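Long-range contacts in Exo-poly-alpha-D-galacturonosidase (Thermotoga maritima, PDB 3JUR), which probably hydrolyses polygalacturonic acid, the backbone of pectin, acting as an exo-enzyme with a parallel beta-helix fold: residues R269-R274 against S332-G336; P279-V285 against G308-A314; G335-E339 against P371-S375. One frame throughout, in Å; residues are numbered along the deposited sequence.

Contact 1 (R269-R274 against S332-G336)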
loop_
_atom_site.group_PDB
_atom_site.type_symbol
_atom_site.label_atom_id
_atom_site.label_comp_id
_atom_site.label_asym_id
_atom_site.label_seq_id
_atom_site.Cartn_x
_atom_site.Cartn_y
_atom_site.Cartn_z
ATOM N N ARG D 269 -17.229 -27.154 30.641
ATOM C CA ARG D 269 -15.793 -27.314 30.780
ATOM C C ARG D 269 -15.435 -28.777 31.026
ATOM O O ARG D 269 -16.045 -29.443 31.864
ATOM C CB ARG D 269 -15.306 -26.442 31.941
ATOM C CG ARG D 269 -13.824 -26.549 32.273
ATOM C CD ARG D 269 -13.504 -25.796 33.559
ATOM N NE ARG D 269 -13.572 -24.345 33.374
ATOM C CZ ARG D 269 -12.516 -23.535 33.354
ATOM N NH1 ARG D 269 -12.680 -22.228 33.168
ATOM N NH2 ARG D 269 -11.293 -24.025 33.516
ATOM N N ASP D 270 -14.446 -29.265 30.281
ATOM C CA ASP D 270 -13.839 -30.581 30.505
ATOM C C ASP D 270 -14.870 -31.714 30.655
ATOM O O ASP D 270 -15.877 -31.724 29.941
ATOM C CB ASP D 270 -12.847 -30.518 31.682
ATOM C CG ASP D 270 -11.763 -29.448 31.489
ATOM O OD1 ASP D 270 -11.561 -28.968 30.352
ATOM O OD2 ASP D 270 -11.103 -29.079 32.482
ATOM N N ALA D 271 -14.627 -32.651 31.570
ATOM C CA ALA D 271 -15.494 -33.823 31.734
ATOM C C ALA D 271 -16.990 -33.491 31.841
ATOM O O ALA D 271 -17.812 -34.147 31.199
ATOM C CB ALA D 271 -15.041 -34.678 32.916
ATOM N N ASP D 272 -17.328 -32.471 32.630
ATOM C CA ASP D 272 -18.727 -32.063 32.830
ATOM C C ASP D 272 -19.362 -31.579 31.525
ATOM O O ASP D 272 -20.519 -31.891 31.235
ATOM C CB ASP D 272 -18.825 -30.970 33.896
ATOM C CG ASP D 272 -20.088 -31.072 34.725
ATOM O OD1 ASP D 272 -20.277 -32.104 35.395
ATOM O OD2 ASP D 272 -20.886 -30.114 34.722
ATOM N N GLY D 273 -18.592 -30.821 30.749
ATOM C CA GLY D 273 -19.012 -30.357 29.428
ATOM C C GLY D 273 -19.208 -31.483 28.427
ATOM O O GLY D 273 -20.154 -31.457 27.641
ATOM N N ARG D 274 -18.315 -32.475 28.455
ATOM C CA ARG D 274 -18.450 -33.662 27.600
ATOM C C ARG D 274 -19.607 -34.560 28.016
ATOM O O ARG D 274 -20.273 -35.137 27.159
ATOM C CB ARG D 274 -17.165 -34.488 27.573
ATOM C CG ARG D 274 -16.086 -33.908 26.715
ATOM C CD ARG D 274 -14.796 -34.681 26.885
ATOM N NE ARG D 274 -13.725 -33.733 27.139
ATOM C CZ ARG D 274 -12.996 -33.687 28.248
ATOM N NH1 ARG D 274 -13.167 -34.574 29.214
ATOM N NH2 ARG D 274 -12.069 -32.752 28.368
ATOM N N SER D 332 -6.037 -28.519 25.339
ATOM C CA SER D 332 -6.180 -29.971 25.193
ATOM C C SER D 332 -6.800 -30.704 26.403
ATOM O O SER D 332 -6.875 -31.934 26.405
ATOM C CB SER D 332 -4.857 -30.620 24.751
ATOM O OG SER D 332 -3.806 -30.341 25.660
ATOM N N ARG D 333 -7.247 -29.964 27.417
ATOM C CA ARG D 333 -8.104 -30.554 28.457
ATOM C C ARG D 333 -9.576 -30.497 28.034
ATOM O O ARG D 333 -10.397 -31.218 28.594
ATOM C CB ARG D 333 -7.968 -29.842 29.816
ATOM C CG ARG D 333 -6.602 -29.276 30.139
ATOM C CD ARG D 333 -5.901 -30.041 31.233
ATOM N NE ARG D 333 -6.321 -29.617 32.563
ATOM C CZ ARG D 333 -5.524 -29.582 33.630
ATOM N NH1 ARG D 333 -4.244 -29.918 33.530
ATOM N NH2 ARG D 333 -6.009 -29.191 34.802
ATOM N N ARG D 334 -9.897 -29.643 27.054
ATOM C CA ARG D 334 -11.288 -29.299 26.731
ATOM C C ARG D 334 -12.011 -30.261 25.799
ATOM O O ARG D 334 -13.214 -30.466 25.946
ATOM C CB ARG D 334 -11.391 -27.892 26.128
ATOM C CG ARG D 334 -11.015 -26.746 27.044
ATOM C CD ARG D 334 -12.073 -26.459 28.108
ATOM N NE ARG D 334 -11.712 -25.239 28.820
ATOM C CZ ARG D 334 -10.825 -25.177 29.813
ATOM N NH1 ARG D 334 -10.220 -26.277 30.256
ATOM N NH2 ARG D 334 -10.546 -24.006 30.368
ATOM N N GLY D 335 -11.302 -30.814 24.821
ATOM C CA GLY D 335 -11.956 -31.535 23.729
ATOM C C GLY D 335 -12.956 -30.614 23.049
ATOM O O GLY D 335 -12.751 -29.397 23.004
ATOM N N GLY D 336 -14.040 -31.193 22.534
ATOM C CA GLY D 336 -15.083 -30.432 21.852
ATOM C C GLY D 336 -14.602 -29.787 20.568
ATOM O O GLY D 336 -13.603 -30.222 19.974
HETATM O O HOH W 1 -10.086 -26.681 33.206
#

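Contact 2 (P279-V285 against G308-A314)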
loop_
_atom_site.group_PDB
_atom_site.type_symbol
_atom_site.label_atom_id
_atom_site.label_comp_id
_atom_site.label_asym_id
_atom_site.label_seq_id
_atom_site.Cartn_x
_atom_site.Cartn_y
_atom_site.Cartn_z
ATOM N N PRO D 279 -23.999 -28.521 22.527
ATOM C CA PRO D 279 -23.252 -27.366 22.034
ATOM C C PRO D 279 -24.052 -26.079 22.154
ATOM O O PRO D 279 -25.269 -26.131 22.264
ATOM C CB PRO D 279 -23.014 -27.707 20.559
ATOM C CG PRO D 279 -24.133 -28.622 20.183
ATOM C CD PRO D 279 -24.608 -29.308 21.435
ATOM N N SER D 280 -23.369 -24.933 22.170
ATOM C CA SER D 280 -24.022 -23.676 21.827
ATOM C C SER D 280 -23.999 -23.592 20.309
ATOM O O SER D 280 -22.959 -23.833 19.686
ATOM C CB SER D 280 -23.295 -22.471 22.422
ATOM O OG SER D 280 -23.846 -22.083 23.668
ATOM N N GLU D 281 -25.144 -23.269 19.716
ATOM C CA GLU D 281 -25.271 -23.248 18.264
ATOM C C GLU D 281 -26.419 -22.354 17.807
ATOM O O GLU D 281 -27.415 -22.186 18.518
ATOM C CB GLU D 281 -25.420 -24.671 17.698
ATOM C CG GLU D 281 -26.620 -25.437 18.227
ATOM C CD GLU D 281 -26.770 -26.819 17.610
ATOM O OE1 GLU D 281 -27.534 -27.640 18.186
ATOM O OE2 GLU D 281 -26.139 -27.075 16.559
ATOM N N TYR D 282 -26.264 -21.784 16.614
ATOM C CA TYR D 282 -27.252 -20.886 16.029
ATOM C C TYR D 282 -27.457 -19.659 16.912
ATOM O O TYR D 282 -28.551 -19.409 17.425
ATOM C CB TYR D 282 -28.564 -21.631 15.742
ATOM C CG TYR D 282 -28.449 -22.662 14.641
ATOM C CD1 TYR D 282 -28.068 -22.289 13.352
ATOM C CD2 TYR D 282 -28.746 -24.009 14.875
ATOM C CE1 TYR D 282 -27.967 -23.228 12.322
ATOM C CE2 TYR D 282 -28.653 -24.958 13.846
ATOM C CZ TYR D 282 -28.255 -24.550 12.577
ATOM O OH TYR D 282 -28.157 -25.463 11.552
ATOM N N ILE D 283 -26.364 -18.926 17.110
ATOM C CA ILE D 283 -26.338 -17.697 17.896
ATOM C C ILE D 283 -26.046 -16.542 16.947
ATOM O O ILE D 283 -25.048 -16.565 16.211
ATOM C CB ILE D 283 -25.235 -17.706 19.007
ATOM C CG1 ILE D 283 -25.135 -19.061 19.743
ATOM C CG2 ILE D 283 -25.429 -16.530 19.984
ATOM C CD1 ILE D 283 -26.343 -19.453 20.563
ATOM N N LEU D 284 -26.926 -15.544 16.965
ATOM C CA LEU D 284 -26.790 -14.364 16.131
ATOM C C LEU D 284 -26.502 -13.157 17.021
ATOM O O LEU D 284 -27.265 -12.858 17.939
ATOM C CB LEU D 284 -28.057 -14.147 15.286
ATOM C CG LEU D 284 -28.117 -12.943 14.343
ATOM C CD1 LEU D 284 -27.009 -13.015 13.274
ATOM C CD2 LEU D 284 -29.482 -12.872 13.690
ATOM N N VAL D 285 -25.377 -12.496 16.758
ATOM C CA VAL D 285 -24.953 -11.310 17.505
ATOM C C VAL D 285 -24.820 -10.159 16.503
ATOM O O VAL D 285 -23.901 -10.161 15.677
ATOM C CB VAL D 285 -23.598 -11.567 18.214
ATOM C CG1 VAL D 285 -23.151 -10.353 19.054
ATOM C CG2 VAL D 285 -23.689 -12.824 19.086
ATOM N N GLY D 308 -18.958 -28.154 22.499
ATOM C CA GLY D 308 -18.955 -27.689 21.117
ATOM C C GLY D 308 -19.584 -26.311 20.975
ATOM O O GLY D 308 -20.474 -25.938 21.746
ATOM N N VAL D 309 -19.084 -25.543 20.010
ATOM C CA VAL D 309 -19.695 -24.281 19.583
ATOM C C VAL D 309 -19.659 -24.263 18.056
ATOM O O VAL D 309 -18.597 -24.444 17.447
ATOM C CB VAL D 309 -18.969 -23.029 20.159
ATOM C CG1 VAL D 309 -19.635 -21.731 19.669
ATOM C CG2 VAL D 309 -18.922 -23.057 21.704
ATOM N N ARG D 310 -20.818 -24.068 17.436
ATOM C CA ARG D 310 -20.898 -24.035 15.972
ATOM C C ARG D 310 -21.979 -23.066 15.516
ATOM O O ARG D 310 -22.886 -22.748 16.288
ATOM C CB ARG D 310 -21.169 -25.438 15.399
ATOM C CG ARG D 310 -22.392 -26.125 15.978
ATOM C CD ARG D 310 -23.070 -27.032 14.963
ATOM N NE ARG D 310 -22.590 -28.407 15.026
ATOM C CZ ARG D 310 -23.343 -29.462 15.342
ATOM N NH1 ARG D 310 -24.634 -29.324 15.628
ATOM N NH2 ARG D 310 -22.800 -30.669 15.369
ATOM N N ASN D 311 -21.875 -22.609 14.269
ATOM C CA ASN D 311 -22.884 -21.754 13.637
ATOM C C ASN D 311 -23.214 -20.503 14.439
ATOM O O ASN D 311 -24.329 -20.316 14.935
ATOM C CB ASN D 311 -24.138 -22.557 13.286
ATOM C CG ASN D 311 -23.836 -23.690 12.336
ATOM O OD1 ASN D 311 -23.049 -23.532 11.400
ATOM N ND2 ASN D 311 -24.445 -24.847 12.577
ATOM N N VAL D 312 -22.203 -19.658 14.575
ATOM C CA VAL D 312 -22.344 -18.390 15.252
ATOM C C VAL D 312 -22.052 -17.308 14.229
ATOM O O VAL D 312 -21.016 -17.352 13.552
ATOM C CB VAL D 312 -21.353 -18.272 16.425
ATOM C CG1 VAL D 312 -21.394 -16.867 17.021
ATOM C CG2 VAL D 312 -21.663 -19.316 17.497
ATOM N N VAL D 313 -22.975 -16.358 14.105
ATOM C CA VAL D 313 -22.796 -15.215 13.229
ATOM C C VAL D 313 -22.799 -13.939 14.066
ATOM O O VAL D 313 -23.762 -13.660 14.795
ATOM C CB VAL D 313 -23.904 -15.122 12.144
ATOM C CG1 VAL D 313 -23.726 -13.868 11.295
ATOM C CG2 VAL D 313 -23.928 -16.375 11.255
ATOM N N ALA D 314 -21.713 -13.177 13.952
ATOM C CA ALA D 314 -21.607 -11.848 14.546
ATOM C C ALA D 314 -21.473 -10.838 13.412
ATOM O O ALA D 314 -20.433 -10.775 12.743
ATOM C CB ALA D 314 -20.414 -11.762 15.495
#

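Contact 3 (G335-E339 against P371-S375)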
loop_
_atom_site.group_PDB
_atom_site.type_symbol
_atom_site.label_atom_id
_atom_site.label_comp_id
_atom_site.label_asym_id
_atom_site.label_seq_id
_atom_site.Cartn_x
_atom_site.Cartn_y
_atom_site.Cartn_z
ATOM N N GLY D 335 -11.302 -30.814 24.821
ATOM C CA GLY D 335 -11.956 -31.535 23.729
ATOM C C GLY D 335 -12.956 -30.614 23.049
ATOM O O GLY D 335 -12.751 -29.397 23.004
ATOM N N GLY D 336 -14.040 -31.193 22.534
ATOM C CA GLY D 336 -15.083 -30.432 21.852
ATOM C C GLY D 336 -14.602 -29.787 20.568
ATOM O O GLY D 336 -13.603 -30.222 19.974
ATOM N N TYR D 337 -15.315 -28.746 20.141
ATOM C CA TYR D 337 -15.009 -28.051 18.892
ATOM C C TYR D 337 -15.447 -26.587 18.921
ATOM O O TYR D 337 -16.305 -26.196 19.716
ATOM C CB TYR D 337 -15.646 -28.774 17.689
ATOM C CG TYR D 337 -17.150 -28.936 17.787
ATOM C CD1 TYR D 337 -18.009 -27.911 17.372
ATOM C CD2 TYR D 337 -17.715 -30.108 18.300
ATOM C CE1 TYR D 337 -19.390 -28.048 17.464
ATOM C CE2 TYR D 337 -19.104 -30.251 18.400
ATOM C CZ TYR D 337 -19.931 -29.211 17.974
ATOM O OH TYR D 337 -21.300 -29.329 18.062
ATOM N N MET D 338 -14.822 -25.785 18.066
ATOM C CA MET D 338 -15.310 -24.464 17.689
ATOM C C MET D 338 -15.215 -24.429 16.178
ATOM O O MET D 338 -14.134 -24.638 15.614
ATOM C CB MET D 338 -14.463 -23.343 18.320
ATOM C CG MET D 338 -14.465 -23.358 19.846
ATOM S SD MET D 338 -13.491 -22.047 20.603
ATOM C CE MET D 338 -11.836 -22.652 20.315
ATOM N N GLU D 339 -16.348 -24.215 15.514
ATOM C CA GLU D 339 -16.387 -24.258 14.050
ATOM C C GLU D 339 -17.578 -23.512 13.462
ATOM O O GLU D 339 -18.608 -23.368 14.119
ATOM C CB GLU D 339 -16.363 -25.704 13.532
ATOM C CG GLU D 339 -17.555 -26.552 13.912
ATOM C CD GLU D 339 -17.494 -27.942 13.295
ATOM O OE1 GLU D 339 -16.374 -28.448 13.061
ATOM O OE2 GLU D 339 -18.568 -28.533 13.051
ATOM N N PRO D 371 -8.930 -30.212 20.943
ATOM C CA PRO D 371 -10.105 -29.510 20.413
ATOM C C PRO D 371 -10.060 -29.343 18.895
ATOM O O PRO D 371 -8.991 -29.119 18.320
ATOM C CB PRO D 371 -10.044 -28.146 21.106
ATOM C CG PRO D 371 -8.616 -27.948 21.448
ATOM C CD PRO D 371 -7.993 -29.297 21.628
ATOM N N VAL D 372 -11.217 -29.460 18.256
ATOM C CA VAL D 372 -11.314 -29.218 16.825
ATOM C C VAL D 372 -11.585 -27.727 16.646
ATOM O O VAL D 372 -12.608 -27.229 17.109
ATOM C CB VAL D 372 -12.441 -30.065 16.171
ATOM C CG1 VAL D 372 -12.554 -29.749 14.678
ATOM C CG2 VAL D 372 -12.202 -31.565 16.389
ATOM N N VAL D 373 -10.651 -27.013 16.017
ATOM C CA VAL D 373 -10.816 -25.571 15.769
ATOM C C VAL D 373 -10.622 -25.319 14.280
ATOM O O VAL D 373 -9.494 -25.387 13.761
ATOM C CB VAL D 373 -9.845 -24.692 16.618
ATOM C CG1 VAL D 373 -10.115 -23.207 16.390
ATOM C CG2 VAL D 373 -9.974 -25.018 18.117
ATOM N N ARG D 374 -11.737 -25.067 13.592
ATOM C CA ARG D 374 -11.737 -24.884 12.136
ATOM C C ARG D 374 -12.891 -24.027 11.619
ATOM O O ARG D 374 -13.863 -23.767 12.342
ATOM C CB ARG D 374 -11.699 -26.233 11.405
ATOM C CG ARG D 374 -12.334 -27.379 12.163
ATOM C CD ARG D 374 -13.697 -27.802 11.653
ATOM N NE ARG D 374 -13.595 -28.867 10.658
ATOM C CZ ARG D 374 -14.404 -29.922 10.573
ATOM N NH1 ARG D 374 -15.398 -30.097 11.434
ATOM N NH2 ARG D 374 -14.211 -30.819 9.619
ATOM N N SER D 375 -12.764 -23.585 10.368
ATOM C CA SER D 375 -13.824 -22.857 9.655
ATOM C C SER D 375 -14.277 -21.585 10.364
ATOM O O SER D 375 -15.432 -21.462 10.794
ATOM C CB SER D 375 -15.004 -23.789 9.362
ATOM O OG SER D 375 -14.536 -24.896 8.622
#

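Contact 1 (R269-R274 against S332-G336)
Arg334 sets CG beside its own backbone N (chi1 -65°) and folds again at chi2 (-74°), which curls its guanidinium back to the side chains of Asp270 and Arg269. Arg334 NH1 donates to Asp270 OD1 at 3.0 Å in a salt bridge. The bond is not straight (138° at the hydrogen): the carboxylate is approached on its syn side, while the oxygen is tilted out of the guanidinium plane. A water ties the second oxygen into the same cluster, giving a hydrogen to Asp270 OD2 at 2.7 Å and taking one from Arg269 NH2 at 2.9 Å, with a weaker bond from Arg334 NH1. Arg269 runs over the other arginine, its CG 4.1 Å from Arg334 CZ above the middle of the guanidinium. Further out, Arg334 NH2 lies over the rim of the Arg269 guanidinium, 3.2 Å from Arg269 NH2. The positive charge of the pair is probably offset by nearby acceptors: besides Asp270, Glu304 pairs with Arg269, whose NE also bonds to Glu106 O, and Ser303 O receives Arg334 NE. In the right-handed parallel beta-helix of glycoside hydrolase family 28, turns send out loops from the same side, and this contact joins two that are not on adjacent turns: the short helix 270-276 and the connection leading into strand 337-349. Replacing Arg334 with a leucine would probably leave Asp270 OD1 without its charged mate and Arg269 CG without the flat group beneath it. Arg274 reaches from the helix toward the Arg333 and Arg334 carbonyls, which lie at the edge of its guanidinium; its NH2 is modelled too close to Arg333 O for that detail to be trusted. Tyr369 provides a cation-pi partner for Arg274.

Contact 2 (P279-V285 against G308-A314)
Gly308 opens the pairing: its O accepts Ser280 N at 3.1 Å, and Ser267 OG shares that acceptor. Gly308 has backbone angles that call for glycine, and it lies close against Pro279, whose CB is 3.3 Å from Gly308 O. Val309 follows with its CA hydrogen turned to Ser280 O, the same oxygen that receives Arg310 N at 3.1 Å. Arg310 then bends at chi2 and chi3 to run alongside the extended Glu281, so that NH1 donates to Glu281 OE2 at 2.9 Å in a salt bridge, with the oxygen near the guanidinium edge. Asn311 and Tyr282 both take left-handed helical backbone angles, which kinks the two strands at the same level. Asn311 O accepts Ile283 N at 3.3 Å and, weakly, Tyr282 N. This matched register belongs to the right-handed parallel beta-helix, where neighbouring turns can bend at the same level, as these two do. The Asn311 amide lies beside the Tyr282 ring, planes 24° apart, with ND2 3.8 Å from Tyr282 CZ; the amide OD1 bonds to Asn340 of the next strand, while the tyrosine ring meets that of Tyr248, just ahead of strand 249-252. Val312 and Ile283 point together into the core, Val312 CG2 against Ile283 CG1, with Ile265 packed on the valine. Val313 sits on the opposite face, its CB 3.9 Å from Leu284 CD1. Its backbone is gripped at both ends, N by Ile283 O and O by Val285 N, the latter a nearly straight bond of 2.8 Å. Ala314 CB finishes the inner row beside Val285 CB, against Leu299.

Contact 3 (G335-E339 against P371-S375)
Val372 O takes Met338 N at 2.8 Å, nearly head-on to the carbonyl, and is also met by the CA hydrogen of Tyr337, with CA 3.1 Å from the same oxygen. Two more backbone bonds continue the parallel ladder: Val372 N gives to Gly336 O at 3.0 Å in an almost straight line (174°), and Arg374 N gives to Met338 O at 3.2 Å. Gly335 and Gly336 enter the strand with positive phi, a conformation that suits glycine, and Pro371 CB lies against Gly335 O. Side chains then pair across successive turns of the beta-helix. Met338 and Val373 face its interior side by side; the bend at chi3 (-75°) carries Met338 CE to within 3.7 Å of Val373 CG2, near Thr330. On the outer face Tyr337 CB rests on Val372 CB, while the Tyr337 ring leads away from Val372, toward Arg310 and Pro279. Next along that face, Glu339 starts with CG wedged between the backbone N and the carbonyl carbon (chi1 64°) and extends beyond it. Arg374, bent at chi2 and chi3, lies alongside, and its NH1 donates to Glu339 OE1 on the syn side of the carboxylate, close to the guanidinium plane. The modelled 2.5 Å between NH1 and OE1 is unusually short and its exact value deserves caution. Met338 and Val373 are both buried, whereas Arg374 is exposed and Glu339 partly so; the apolar pair therefore belongs to the inside of the wall and the ion pair to the solvent side, where water probably weakens its charge attraction.

How the contacts relate
Contacts 2 and 3 lie on the same wall of the beta-helix, on consecutive turns: strands 280-291, 309-320, 337-349 and 372-379 run parallel in that order. Their centres are 12 Å apart, and probable hydrogen bonds from Val309 N to Tyr337 O and from Glu339 N to Val309 O join them directly. Contact 1 sits beside this wall among the loops, its centre 12 Å from contact 3 and 18 Å from contact 2. Its first segment runs along helix 270-276 just before strand 280-291; its second shares Gly335 and Gly336 with contact 3. Contact 1 thus bridges loops whose chains then run into the wall, spanning the turn that carries strand 309-320.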